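Local coordinates for putative branched chain amino acid ABC transporter, periplasmic amino acid-binding protein (Brucella ovis, PDB 4XFK) that probably binds leucine, isoleucine, valine, threonine and alanine in the periplasm and delivers them to an ABC transporter for uptake, at residues E121-K126 and P388-C393; G250-A255 and I365-T370; P270-E275 and T336-Y341. The protein carries 1 engineered substitution. All coordinates share one frame; numbering follows the deposited sequence.

Interaction 1. Residues E121-K126 and P388-C393; sequences ELTGSK and PVQESC
Q390 lays its amide against the T123-G124 backbone, its chain crossing the T123 side chain at about a right angle. CG stands anti to the carbonyl carbon (chi1 -66°), and with the chain extended beyond it both the amide carbon CD and OE1 come to 3.7 Å from G124 CA, where there is no side chain to intervene. The nitrogen end, NE2, lies 3.3 Å from T123 OG1. Each of these polar groups also has a partner outside the pair: NE2 is bonded to L120 O, and T123 OG1 to R133.

Water joins the two loops at three points. Water 1 accepts from Q390 N and sits 2.7 Å from T123 O. A second water accepts from Q390 NE2 and lies 2.7 Å from T123 OG1, while a third accepts from S125 N and donates to Q390 OE1 at 2.8 Å. S392 sets OG over the face of the G124-S125 peptide, 3.4 Å from G124 C, and C393 sets CB 3.8 Å from T123 O while its side chain also touches C127.

The Q390-C393 type I turn thus lies against the loop between strands 111-114 and 131-133, the last two in the order across the parallel sheet. This is the C-terminal tail of a periplasmic binding protein folding back over its parallel-sheet lobe.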
loop_
_atom_site.group_PDB
_atom_site.type_symbol
_atom_site.label_atom_id
_atom_site.label_comp_id
_atom_site.label_asym_id
_atom_site.label_seq_id
_atom_site.Cartn_x
_atom_site.Cartn_y
_atom_site.Cartn_z
ATOM N N GLU A 121 -0.021 11.321 -7.058
ATOM C CA GLU A 121 -1.105 12.235 -7.403
ATOM C C GLU A 121 -2.328 12.118 -6.497
ATOM O O GLU A 121 -3.076 13.088 -6.330
ATOM C CB GLU A 121 -1.528 12.055 -8.867
ATOM C CG GLU A 121 -2.155 10.697 -9.181
ATOM C CD GLU A 121 -2.669 10.599 -10.607
ATOM O OE1 GLU A 121 -2.532 11.585 -11.359
ATOM O OE2 GLU A 121 -3.228 9.541 -10.974
ATOM N N LEU A 122 -2.542 10.941 -5.907
ATOM C CA LEU A 122 -3.746 10.718 -5.113
ATOM C C LEU A 122 -3.823 11.625 -3.877
ATOM O O LEU A 122 -4.913 11.930 -3.396
ATOM C CB LEU A 122 -3.897 9.234 -4.772
ATOM C CG LEU A 122 -3.974 8.372 -6.042
ATOM C CD1 LEU A 122 -3.774 6.918 -5.715
ATOM C CD2 LEU A 122 -5.303 8.582 -6.768
ATOM N N THR A 123 -2.670 12.085 -3.387
ATOM C CA THR A 123 -2.652 13.081 -2.320
ATOM C C THR A 123 -1.973 14.370 -2.793
ATOM O O THR A 123 -1.600 15.221 -1.976
ATOM C CB THR A 123 -1.942 12.567 -1.056
ATOM O OG1 THR A 123 -0.646 12.063 -1.401
ATOM C CG2 THR A 123 -2.757 11.462 -0.392
ATOM N N GLY A 124 -1.818 14.504 -4.106
ATOM C CA GLY A 124 -1.237 15.692 -4.712
ATOM C C GLY A 124 -2.249 16.348 -5.629
ATOM O O GLY A 124 -3.261 16.873 -5.161
ATOM N N SER A 125 -2.000 16.299 -6.935
ATOM C CA SER A 125 -2.861 16.975 -7.904
ATOM C C SER A 125 -4.310 16.477 -7.917
ATOM O O SER A 125 -5.212 17.219 -8.323
ATOM C CB SER A 125 -2.267 16.886 -9.312
ATOM O OG SER A 125 -2.251 15.545 -9.764
ATOM N N LYS A 126 -4.536 15.242 -7.468
ATOM C CA LYS A 126 -5.887 14.679 -7.424
ATOM C C LYS A 126 -6.464 14.606 -6.013
ATOM O O LYS A 126 -7.500 13.988 -5.796
ATOM C CB LYS A 126 -5.928 13.288 -8.066
ATOM C CG LYS A 126 -5.845 13.299 -9.580
ATOM C CD LYS A 126 -6.161 11.922 -10.150
ATOM C CE LYS A 126 -6.263 11.965 -11.666
ATOM N NZ LYS A 126 -5.014 12.496 -12.274
ATOM N N PRO A 388 6.512 15.307 2.739
ATOM C CA PRO A 388 5.976 16.664 2.876
ATOM C C PRO A 388 4.696 16.806 2.068
ATOM O O PRO A 388 4.503 16.085 1.094
ATOM C CB PRO A 388 7.073 17.540 2.259
ATOM C CG PRO A 388 8.304 16.710 2.301
ATOM C CD PRO A 388 7.863 15.291 2.150
ATOM N N VAL A 389 3.820 17.713 2.476
ATOM C CA VAL A 389 2.631 17.996 1.695
ATOM C C VAL A 389 3.086 18.467 0.316
ATOM O O VAL A 389 3.949 19.342 0.185
ATOM C CB VAL A 389 1.755 19.054 2.378
ATOM C CG1 VAL A 389 0.596 19.444 1.484
ATOM C CG2 VAL A 389 1.240 18.522 3.705
ATOM N N GLN A 390 2.535 17.852 -0.719
ATOM C CA GLN A 390 2.971 18.130 -2.079
ATOM C C GLN A 390 2.571 19.528 -2.510
ATOM O O GLN A 390 1.510 20.021 -2.138
ATOM C CB GLN A 390 2.400 17.102 -3.048
ATOM C CG GLN A 390 2.925 15.696 -2.848
ATOM C CD GLN A 390 2.245 14.718 -3.770
ATOM O OE1 GLN A 390 2.360 14.815 -4.991
ATOM N NE2 GLN A 390 1.516 13.777 -3.195
ATOM N N GLU A 391 3.429 20.154 -3.305
ATOM C CA GLU A 391 3.176 21.492 -3.814
ATOM C C GLU A 391 1.849 21.562 -4.564
ATOM O O GLU A 391 1.160 22.581 -4.530
ATOM C CB GLU A 391 4.329 21.927 -4.731
ATOM C CG GLU A 391 5.708 21.807 -4.082
ATOM C CD GLU A 391 6.850 21.745 -5.087
ATOM O OE1 GLU A 391 6.591 21.835 -6.307
ATOM O OE2 GLU A 391 8.016 21.604 -4.653
ATOM N N SER A 392 1.483 20.460 -5.214
ATOM C CA SER A 392 0.281 20.398 -6.038
ATOM C C SER A 392 -0.997 20.120 -5.247
ATOM O O SER A 392 -2.078 20.052 -5.828
ATOM C CB SER A 392 0.441 19.313 -7.102
ATOM O OG SER A 392 0.612 18.043 -6.496
ATOM N N CYS A 393 -0.874 19.946 -3.933
ATOM C CA CYS A 393 -2.028 19.653 -3.085
ATOM C C CYS A 393 -2.868 20.881 -2.757
ATOM O O CYS A 393 -2.361 21.879 -2.239
ATOM C CB CYS A 393 -1.583 18.981 -1.780
ATOM S SG CYS A 393 -2.839 18.954 -0.469
HETATM O O HOH W 1 0.540 15.821 -0.379
HETATM O O HOH W 2 1.526 13.161 -0.190
HETATM O O HOH W 3 0.870 15.085 -7.315
#

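Interaction 2. Residues G250-A255 and I365-T370; sequences GNIGNA and IKADGT
D368 reaches across with its carboxylate to the first turn of helix 251-255, whose N-cap position is held by G250, and here the fit is tight. The two oxygens divide the work. OD1 accepts from G250 N at 2.8 Å, met on its syn side but 33° out of the carboxylate plane. OD2 uses its anti lone pair for G253 N, a nearly straight bond of 2.9 Å (170°), with I252 N only 3.0 Å away. The N-H groups of the first turn and the helix dipole would probably favour a negative charge here. Beside it, I252 CG1 packs on A367 CB at 3.9 Å, and the isoleucine also touches L246 and Y372.

The other flank is looser. T370 crosses I252 at about a right angle, OG1 3.7 Å from I252 CG2, and its CG2 stays 4.0 Å from CA of G253, an exposed residue. T370 OG1 donates to A367 O within the turn and is also hydrogen-bonded to Y372 N.

Here the type I' turn A367-T370, in the connection between antiparallel strands 350-360 and 373-380, supplies an aspartate that accepts from backbone N-H groups at a helix N terminus with glycine at its N-cap position.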
loop_
_atom_site.group_PDB
_atom_site.type_symbol
_atom_site.label_atom_id
_atom_site.label_comp_id
_atom_site.label_asym_id
_atom_site.label_seq_id
_atom_site.Cartn_x
_atom_site.Cartn_y
_atom_site.Cartn_z
ATOM N N GLY A 250 5.790 -15.303 -2.714
ATOM C CA GLY A 250 6.353 -15.883 -3.922
ATOM C C GLY A 250 7.742 -15.381 -4.313
ATOM O O GLY A 250 8.521 -16.114 -4.933
ATOM N N ASN A 251 8.056 -14.129 -3.984
ATOM C CA ASN A 251 9.322 -13.536 -4.413
ATOM C C ASN A 251 10.571 -14.183 -3.826
ATOM O O ASN A 251 11.571 -14.350 -4.527
ATOM C CB ASN A 251 9.354 -12.049 -4.086
ATOM C CG ASN A 251 8.514 -11.235 -5.016
ATOM O OD1 ASN A 251 8.567 -11.412 -6.230
ATOM N ND2 ASN A 251 7.750 -10.312 -4.462
ATOM N N ILE A 252 10.534 -14.525 -2.542
ATOM C CA ILE A 252 11.707 -15.099 -1.890
ATOM C C ILE A 252 11.976 -16.518 -2.386
ATOM O O ILE A 252 13.131 -16.886 -2.613
ATOM C CB ILE A 252 11.602 -15.009 -0.355
ATOM C CG1 ILE A 252 11.455 -13.544 0.056
ATOM C CG2 ILE A 252 12.816 -15.659 0.313
ATOM C CD1 ILE A 252 12.484 -12.627 -0.575
ATOM N N GLY A 253 10.920 -17.296 -2.599
ATOM C CA GLY A 253 11.074 -18.591 -3.235
ATOM C C GLY A 253 11.732 -18.448 -4.601
ATOM O O GLY A 253 12.663 -19.183 -4.934
ATOM N N ASN A 254 11.272 -17.487 -5.394
ATOM C CA ASN A 254 11.838 -17.283 -6.722
ATOM C C ASN A 254 13.279 -16.789 -6.684
ATOM O O ASN A 254 14.047 -17.032 -7.613
ATOM C CB ASN A 254 10.985 -16.319 -7.545
ATOM C CG ASN A 254 9.827 -17.005 -8.230
ATOM O OD1 ASN A 254 9.474 -18.141 -7.909
ATOM N ND2 ASN A 254 9.219 -16.309 -9.177
ATOM N N ALA A 255 13.643 -16.091 -5.612
ATOM C CA ALA A 255 15.011 -15.600 -5.438
ATOM C C ALA A 255 16.019 -16.735 -5.358
ATOM O O ALA A 255 17.170 -16.569 -5.753
ATOM C CB ALA A 255 15.107 -14.726 -4.193
ATOM N N ILE A 365 9.737 -15.209 11.297
ATOM C CA ILE A 365 8.685 -15.623 10.381
ATOM C C ILE A 365 9.294 -15.753 8.989
ATOM O O ILE A 365 9.764 -14.768 8.410
ATOM C CB ILE A 365 7.534 -14.596 10.354
ATOM C CG1 ILE A 365 6.915 -14.426 11.747
ATOM C CG2 ILE A 365 6.484 -14.989 9.322
ATOM C CD1 ILE A 365 6.501 -15.707 12.390
ATOM N N LYS A 366 9.286 -16.972 8.458
ATOM C CA LYS A 366 9.913 -17.271 7.173
ATOM C C LYS A 366 8.986 -16.960 6.008
ATOM O O LYS A 366 7.764 -17.022 6.145
ATOM C CB LYS A 366 10.303 -18.746 7.117
ATOM C CG LYS A 366 11.067 -19.227 8.333
ATOM C CD LYS A 366 12.329 -18.416 8.529
ATOM C CE LYS A 366 13.193 -19.022 9.614
ATOM N NZ LYS A 366 14.482 -18.297 9.737
ATOM N N ALA A 367 9.579 -16.644 4.857
ATOM C CA ALA A 367 8.825 -16.372 3.640
ATOM C C ALA A 367 8.849 -17.577 2.698
ATOM O O ALA A 367 9.901 -18.201 2.502
ATOM C CB ALA A 367 9.393 -15.146 2.933
ATOM N N ASP A 368 7.689 -17.896 2.126
ATOM C CA ASP A 368 7.564 -18.875 1.038
ATOM C C ASP A 368 8.085 -20.267 1.390
ATOM O O ASP A 368 8.500 -21.015 0.511
ATOM C CB ASP A 368 8.256 -18.380 -0.239
ATOM C CG ASP A 368 7.720 -17.045 -0.720
ATOM O OD1 ASP A 368 6.593 -16.658 -0.342
ATOM O OD2 ASP A 368 8.432 -16.382 -1.499
ATOM N N GLY A 369 8.066 -20.612 2.673
ATOM C CA GLY A 369 8.557 -21.905 3.116
ATOM C C GLY A 369 10.061 -22.081 2.992
ATOM O O GLY A 369 10.562 -23.205 3.067
ATOM N N THR A 370 10.787 -20.980 2.811
ATOM C CA THR A 370 12.241 -21.034 2.708
ATOM C C THR A 370 12.894 -20.882 4.079
ATOM O O THR A 370 12.215 -20.758 5.098
ATOM C CB THR A 370 12.793 -19.926 1.779
ATOM O OG1 THR A 370 12.779 -18.660 2.458
ATOM C CG2 THR A 370 11.972 -19.832 0.496
#

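Interaction 3. Residues P270-E275 and T336-Y341; sequences PEANGE and TPMGDY
N273 and M338 bring their backbones to 5.7 Å, CA to CA, where the loop leading into helix 274-288 passes the type I turn T336-G339. The one hydrogen bond between the two runs from side chain to backbone: N273 ND2 donates to P337 O at 2.9 Å, and the N-H points almost straight at the oxygen (171°). The acceptor lies in the plane of the N273 amide, whereas from the P337 side the donor stands above the carbonyl plane, 51° out of it. CG of N273 is anti to its backbone N (chi1 -167°), and from there ND2 reaches P337 O.

That turn links strands 333-336 and 339-343, an antiparallel pair, as a tight beta hairpin whose ends, T336 and G339, exchange backbone hydrogen bonds in both directions. T336 OG1 accepts from M338 N at 3.1 Å, making an ST turn, and donates to G339 O. The latter oxygen is therefore gripped twice, by T336 N and T336 OG1 from opposite faces of its plane, which should help hold the turn in the shape that presents P337 O.

Next to the polar bond the contact is apolar. M338 starts out away from the loop, but its chain bends at chi2 and chi3 and brings SD back to 4.0 Å from A272 CB, with N273 CB 4.1 Å from the same sulfur. A272 and M338 both rest on V355 of strand 350-360, and P337 packs against F301 of helix 296-312. A bound acetate ion, probably from the crystallisation liquor, lies about 4 Å from the A272 side chain.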
loop_
_atom_site.group_PDB
_atom_site.type_symbol
_atom_site.label_atom_id
_atom_site.label_comp_id
_atom_site.label_asym_id
_atom_site.label_seq_id
_atom_site.Cartn_x
_atom_site.Cartn_y
_atom_site.Cartn_z
ATOM N N PRO A 270 6.483 -8.522 11.714
ATOM C CA PRO A 270 6.058 -9.202 12.945
ATOM C C PRO A 270 6.964 -8.962 14.159
ATOM O O PRO A 270 6.461 -8.994 15.282
ATOM C CB PRO A 270 6.104 -10.682 12.561
ATOM C CG PRO A 270 5.876 -10.694 11.095
ATOM C CD PRO A 270 6.493 -9.432 10.554
ATOM N N GLU A 271 8.263 -8.749 13.938
ATOM C CA GLU A 271 9.230 -8.572 15.028
ATOM C C GLU A 271 9.618 -7.121 15.268
ATOM O O GLU A 271 10.549 -6.855 16.029
ATOM C CB GLU A 271 10.544 -9.283 14.718
ATOM C CG GLU A 271 10.471 -10.729 14.349
ATOM C CD GLU A 271 11.847 -11.266 14.005
ATOM O OE1 GLU A 271 12.030 -11.748 12.871
ATOM O OE2 GLU A 271 12.752 -11.189 14.867
ATOM N N ALA A 272 8.952 -6.185 14.602
ATOM C CA ALA A 272 9.392 -4.795 14.659
ATOM C C ALA A 272 8.863 -4.025 15.859
ATOM O O ALA A 272 9.425 -2.998 16.223
ATOM C CB ALA A 272 9.063 -4.067 13.364
ATOM N N ASN A 273 7.786 -4.510 16.475
ATOM C CA ASN A 273 7.209 -3.809 17.615
ATOM C C ASN A 273 6.857 -4.766 18.742
ATOM O O ASN A 273 5.739 -4.762 19.263
ATOM C CB ASN A 273 5.993 -2.978 17.207
ATOM C CG ASN A 273 5.570 -2.012 18.291
ATOM O OD1 ASN A 273 6.412 -1.478 19.014
ATOM N ND2 ASN A 273 4.265 -1.796 18.424
ATOM N N GLY A 274 7.828 -5.596 19.103
ATOM C CA GLY A 274 7.722 -6.441 20.276
ATOM C C GLY A 274 6.511 -7.350 20.272
ATOM O O GLY A 274 6.105 -7.875 19.228
ATOM N N GLU A 275 5.911 -7.525 21.441
ATOM C CA GLU A 275 4.780 -8.441 21.563
ATOM C C GLU A 275 3.545 -7.989 20.771
ATOM O O GLU A 275 2.785 -8.829 20.285
ATOM C CB GLU A 275 4.437 -8.701 23.034
ATOM C CG GLU A 275 3.944 -7.481 23.788
ATOM C CD GLU A 275 3.943 -7.691 25.290
ATOM O OE1 GLU A 275 4.414 -8.755 25.750
ATOM O OE2 GLU A 275 3.479 -6.786 26.011
ATOM N N THR A 336 -1.962 1.044 16.668
ATOM C CA THR A 336 -1.999 -0.199 15.915
ATOM C C THR A 336 -0.922 -1.133 16.452
ATOM O O THR A 336 -0.144 -0.749 17.319
ATOM C CB THR A 336 -1.719 0.058 14.429
ATOM O OG1 THR A 336 -0.322 0.343 14.246
ATOM C CG2 THR A 336 -2.593 1.185 13.907
ATOM N N PRO A 337 -0.846 -2.361 15.921
ATOM C CA PRO A 337 0.233 -3.255 16.357
ATOM C C PRO A 337 1.634 -2.736 16.048
ATOM O O PRO A 337 2.598 -3.295 16.575
ATOM C CB PRO A 337 -0.052 -4.535 15.574
ATOM C CG PRO A 337 -1.543 -4.524 15.399
ATOM C CD PRO A 337 -1.899 -3.090 15.184
ATOM N N MET A 338 1.738 -1.685 15.234
ATOM C CA MET A 338 3.031 -1.093 14.894
ATOM C C MET A 338 3.270 0.253 15.549
ATOM O O MET A 338 4.340 0.838 15.392
ATOM C CB MET A 338 3.157 -0.910 13.383
ATOM C CG MET A 338 3.685 -2.123 12.667
ATOM S SD MET A 338 5.341 -2.603 13.215
ATOM C CE MET A 338 6.227 -1.062 13.150
ATOM N N GLY A 339 2.269 0.767 16.249
ATOM C CA GLY A 339 2.389 2.063 16.886
ATOM C C GLY A 339 1.318 3.025 16.423
ATOM O O GLY A 339 0.257 2.619 15.938
ATOM N N ASP A 340 1.608 4.311 16.544
ATOM C CA ASP A 340 0.602 5.324 16.284
ATOM C C ASP A 340 0.280 5.491 14.814
ATOM O O ASP A 340 1.160 5.470 13.954
ATOM C CB ASP A 340 1.017 6.664 16.886
ATOM C CG ASP A 340 0.956 6.657 18.398
ATOM O OD1 ASP A 340 0.080 5.957 18.957
ATOM O OD2 ASP A 340 1.784 7.348 19.023
ATOM N N TYR A 341 -1.009 5.645 14.552
ATOM C CA TYR A 341 -1.497 5.882 13.230
ATOM C C TYR A 341 -2.472 7.069 13.292
ATOM O O TYR A 341 -3.356 7.103 14.155
ATOM C CB TYR A 341 -2.183 4.599 12.819
ATOM C CG TYR A 341 -2.474 4.480 11.378
ATOM C CD1 TYR A 341 -3.557 5.137 10.838
ATOM C CD2 TYR A 341 -1.696 3.685 10.551
ATOM C CE1 TYR A 341 -3.856 5.035 9.525
ATOM C CE2 TYR A 341 -1.983 3.580 9.216
ATOM C CZ TYR A 341 -3.074 4.259 8.717
ATOM O OH TYR A 341 -3.414 4.189 7.404
#

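How the interactions relate
From the N terminus, the chain completes four strands of its parallel sheet before reaching 121-126, which meets 388-393 only near the C terminus, closing interaction 1 and tying the tail to the parallel-sheet lobe. Inside that long loop comes 250-255, joined by 365-370 in interaction 2, and inside that again 270-275 and 336-341 make interaction 3, so the three nest without crossing. Interactions 2 and 3 both involve connections of the mixed sheet and touch through I365 CG1 and P270 CB, 3.9 Å apart. Interaction 1 stands off at the parallel-sheet lobe, about 36 Å centre to centre from interaction 2, on the opposite side of the chain's centre.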